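Local atomic coordinates of metal cation efflux system protein CzcD (PDB entry 6VD9), a protein that binds and transports zinc, probably exporting metal cations from the cytoplasm to the periplasm, and mediates resistance to cobalt, zinc and cadmium. Residues A[7-12]-A[59-64]. Numbering follows the deposited sequence.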
ATOM      1  N   GLU A   7      -8.122  18.551  -1.767  1.00 20.66           N
ATOM      2  CA  GLU A   7      -6.824  18.825  -2.384  1.00 25.59           C
ATOM      3  C   GLU A   7      -6.111  17.483  -2.460  1.00 18.96           C
ATOM      4  O   GLU A   7      -5.438  17.305  -3.433  1.00 24.18           O
ATOM      5  CB  GLU A   7      -5.984  19.832  -1.593  1.00 28.09           C
ATOM      6  CG  GLU A   7      -6.192  21.287  -1.979  1.00 37.44           C
ATOM      7  CD  GLU A   7      -6.203  21.574  -3.462  1.00 34.94           C
ATOM      8  OE1 GLU A   7      -5.184  21.308  -4.115  1.00 38.11           O
ATOM      9  OE2 GLU A   7      -7.246  22.040  -3.949  1.00 44.17           O
ATOM     10  N   VAL A   8      -6.215  16.640  -1.429  1.00 21.62           N
ATOM     11  CA  VAL A   8      -5.498  15.327  -1.421  1.00 20.76           C
ATOM     12  C   VAL A   8      -6.009  14.531  -2.629  1.00 19.36           C
ATOM     13  O   VAL A   8      -5.198  14.102  -3.432  1.00 17.89           O
ATOM     14  CB  VAL A   8      -5.647  14.559  -0.093  1.00 21.06           C
ATOM     15  CG1 VAL A   8      -4.995  13.187  -0.173  1.00 20.37           C
ATOM     16  CG2 VAL A   8      -5.098  15.364   1.088  1.00 20.85           C
ATOM     17  N   GLU A   9      -7.326  14.407  -2.781  1.00 18.52           N
ATOM     18  CA  GLU A   9      -7.951  13.705  -3.942  1.00 17.79           C
ATOM     19  C   GLU A   9      -7.454  14.317  -5.252  1.00 19.27           C
ATOM     20  O   GLU A   9      -7.019  13.571  -6.158  1.00 19.79           O
ATOM     21  CB  GLU A   9      -9.484  13.775  -3.835  1.00 18.80           C
ATOM     22  CG  GLU A   9     -10.032  13.131  -2.569  1.00 21.80           C
ATOM     23  CD  GLU A   9     -11.468  13.543  -2.308  1.00 24.20           C
ATOM     24  OE1 GLU A   9     -11.866  14.608  -2.843  1.00 25.79           O
ATOM     25  OE2 GLU A   9     -12.169  12.781  -1.629  1.00 25.34           O
ATOM     26  N   LYS A  10      -7.531  15.636  -5.393  1.00 20.60           N
ATOM     27  CA  LYS A  10      -7.100  16.344  -6.626  1.00 21.38           C
ATOM     28  C   LYS A  10      -5.643  15.997  -6.876  1.00 19.00           C
ATOM     29  O   LYS A  10      -5.279  15.715  -8.013  1.00 19.08           O
ATOM     30  CB  LYS A  10      -7.313  17.860  -6.481  1.00 24.70           C
ATOM     31  CG  LYS A  10      -6.772  18.727  -7.615  1.00 29.72           C
ATOM     32  CD  LYS A  10      -7.243  20.219  -7.611  1.00 31.67           C
ATOM     33  CE  LYS A  10      -6.692  20.964  -8.819  1.00 37.35           C
ATOM     34  NZ  LYS A  10      -7.026  22.411  -8.861  1.00 43.65           N
ATOM     35  N   GLN A  11      -4.799  16.047  -5.848  1.00 18.77           N
ATOM     36  CA  GLN A  11      -3.352  15.885  -6.091  1.00 19.77           C
ATOM     37  C   GLN A  11      -3.046  14.432  -6.474  1.00 17.82           C
ATOM     38  O   GLN A  11      -2.078  14.240  -7.233  1.00 19.70           O
ATOM     39  CB  GLN A  11      -2.533  16.373  -4.897  1.00 23.95           C
ATOM     40  CG  GLN A  11      -2.637  17.876  -4.709  1.00 27.10           C
ATOM     41  CD  GLN A  11      -2.260  18.621  -5.965  1.00 31.25           C
ATOM     42  OE1 GLN A  11      -1.315  18.264  -6.667  1.00 32.14           O
ATOM     43  NE2 GLN A  11      -3.023  19.662  -6.255  1.00 38.23           N
ATOM     44  N   ILE A  12      -3.776  13.455  -5.913  1.00 17.16           N
ATOM     45  CA  ILE A  12      -3.605  12.016  -6.261  1.00 16.19           C
ATOM     46  C   ILE A  12      -3.939  11.862  -7.752  1.00 16.24           C
ATOM     47  O   ILE A  12      -3.072  11.383  -8.503  1.00 15.41           O
ATOM     48  CB  ILE A  12      -4.459  11.096  -5.363  1.00 15.88           C
ATOM     49  CG1 ILE A  12      -3.893  11.072  -3.942  1.00 17.31           C
ATOM     50  CG2 ILE A  12      -4.550   9.705  -5.941  1.00 16.10           C
ATOM     51  CD1 ILE A  12      -4.678  10.245  -2.977  1.00 18.42           C
ATOM     52  N   MET A  59       4.748  14.109  -2.940  1.00 19.68           N
ATOM     53  CA  MET A  59       3.633  15.083  -2.951  1.00 19.85           C
ATOM     54  C   MET A  59       2.930  15.047  -1.592  1.00 19.20           C
ATOM     55  O   MET A  59       2.528  16.116  -1.077  1.00 20.07           O
ATOM     56  CB  MET A  59       2.674  14.782  -4.113  1.00 21.64           C
ATOM     57  CG  MET A  59       1.396  15.574  -4.056  1.00 22.60           C
ATOM     58  SD  MET A  59       0.150  14.818  -3.026  1.00 23.08           S
ATOM     59  CE  MET A  59      -0.253  13.342  -3.973  1.00 23.55           C
ATOM     60  N   LEU A  60       2.744  13.866  -0.992  1.00 17.50           N
ATOM     61  CA  LEU A  60       1.950  13.755   0.259  1.00 17.63           C
ATOM     62  C   LEU A  60       2.736  14.384   1.417  1.00 17.64           C
ATOM     63  O   LEU A  60       2.121  15.032   2.278  1.00 18.12           O
ATOM     64  CB  LEU A  60       1.619  12.287   0.509  1.00 17.92           C
ATOM     65  CG  LEU A  60       0.595  11.713  -0.469  1.00 17.83           C
ATOM     66  CD1 LEU A  60       0.547  10.201  -0.336  1.00 17.51           C
ATOM     67  CD2 LEU A  60      -0.774  12.346  -0.232  1.00 17.96           C
ATOM     68  N   ALA A  61       4.048  14.242   1.370  1.00 16.42           N
ATOM     69  CA  ALA A  61       4.960  14.825   2.385  1.00 18.01           C
ATOM     70  C   ALA A  61       4.964  16.347   2.210  1.00 20.54           C
ATOM     71  O   ALA A  61       4.665  17.040   3.188  1.00 20.22           O
ATOM     72  CB  ALA A  61       6.315  14.226   2.274  1.00 17.54           C
ATOM     73  N   ASP A  62       5.171  16.823   0.985  1.00 21.96           N
ATOM     74  CA  ASP A  62       5.419  18.264   0.696  1.00 28.45           C
ATOM     75  C   ASP A  62       4.142  19.082   0.857  1.00 29.13           C
ATOM     76  O   ASP A  62       4.200  20.193   1.439  1.00 27.07           O
ATOM     77  CB  ASP A  62       5.960  18.467  -0.713  1.00 30.89           C
ATOM     78  CG  ASP A  62       7.357  17.917  -0.886  1.00 36.90           C
ATOM     79  OD1 ASP A  62       8.110  17.937   0.108  1.00 45.85           O
ATOM     80  OD2 ASP A  62       7.666  17.440  -1.997  1.00 42.57           O
ATOM     81  N   LYS A  63       3.030  18.586   0.321  1.00 26.74           N
ATOM     82  CA  LYS A  63       1.786  19.370   0.218  1.00 26.95           C
ATOM     83  C   LYS A  63       0.935  19.187   1.473  1.00 25.51           C
ATOM     84  O   LYS A  63       0.177  20.121   1.777  1.00 26.19           O
ATOM     85  CB  LYS A  63       1.092  19.016  -1.097  1.00 28.77           C
ATOM     86  CG  LYS A  63       1.984  19.192  -2.325  1.00 31.64           C
ATOM     87  CD  LYS A  63       1.235  19.402  -3.618  1.00 36.16           C
ATOM     88  CE  LYS A  63       2.067  20.114  -4.663  1.00 36.48           C
ATOM     89  NZ  LYS A  63       1.486  19.978  -6.013  1.00 40.28           N
ATOM     90  N   PHE A  64       0.996  18.039   2.169  1.00 24.25           N
ATOM     91  CA  PHE A  64       0.038  17.710   3.255  1.00 22.57           C
ATOM     92  C   PHE A  64       0.750  17.319   4.549  1.00 21.42           C
ATOM     93  O   PHE A  64       0.032  17.073   5.507  1.00 21.48           O
ATOM     94  CB  PHE A  64      -0.951  16.624   2.798  1.00 23.00           C
ATOM     95  CG  PHE A  64      -1.660  17.009   1.534  1.00 22.76           C
ATOM     96  CD1 PHE A  64      -2.617  18.019   1.562  1.00 23.34           C
ATOM     97  CD2 PHE A  64      -1.336  16.434   0.315  1.00 21.67           C
ATOM     98  CE1 PHE A  64      -3.241  18.419   0.396  1.00 21.69           C
ATOM     99  CE2 PHE A  64      -1.968  16.841  -0.851  1.00 23.65           C
ATOM    100  CZ  PHE A  64      -2.923  17.833  -0.807  1.00 21.49           C
TER
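The two helices of the ferredoxin-like α-β fold of this cytoplasmic C-terminal domain of a cation diffusion facilitator pack side by side here, their N-to-C directions 142° apart and their local axes 11.2 Å from each other. At Glu7 the backbone rests on the last residue of the contact, Phe64, with Glu7 C 3.6 Å from Phe64 CZ. Val8 follows, its CG2 sitting over the face of the Phe64 ring in a CH-pi contact, 3.6 Å from the centroid and 8° off the normal, while CG1 approaches Leu60 CD2 at 4.3 Å. Val8 and Leu60 also touch strands 18-28 and 68-74, respectively, tying the helix pair to the sheet. One turn on, Gln11 lays CG near the Phe64 ring edge and CB 3.6 Å from Met59 SD; at the solvent side its amide makes two weak hydrogen bonds, Gln11 NE2 to Glu7 OE1 (3.5 Å) within the helix and Lys63 NZ to Gln11 OE1 (3.3 Å) across the interface. Ile12, buried against Phe21, closes the interface with CG1 4.3 Å from Met59 CE.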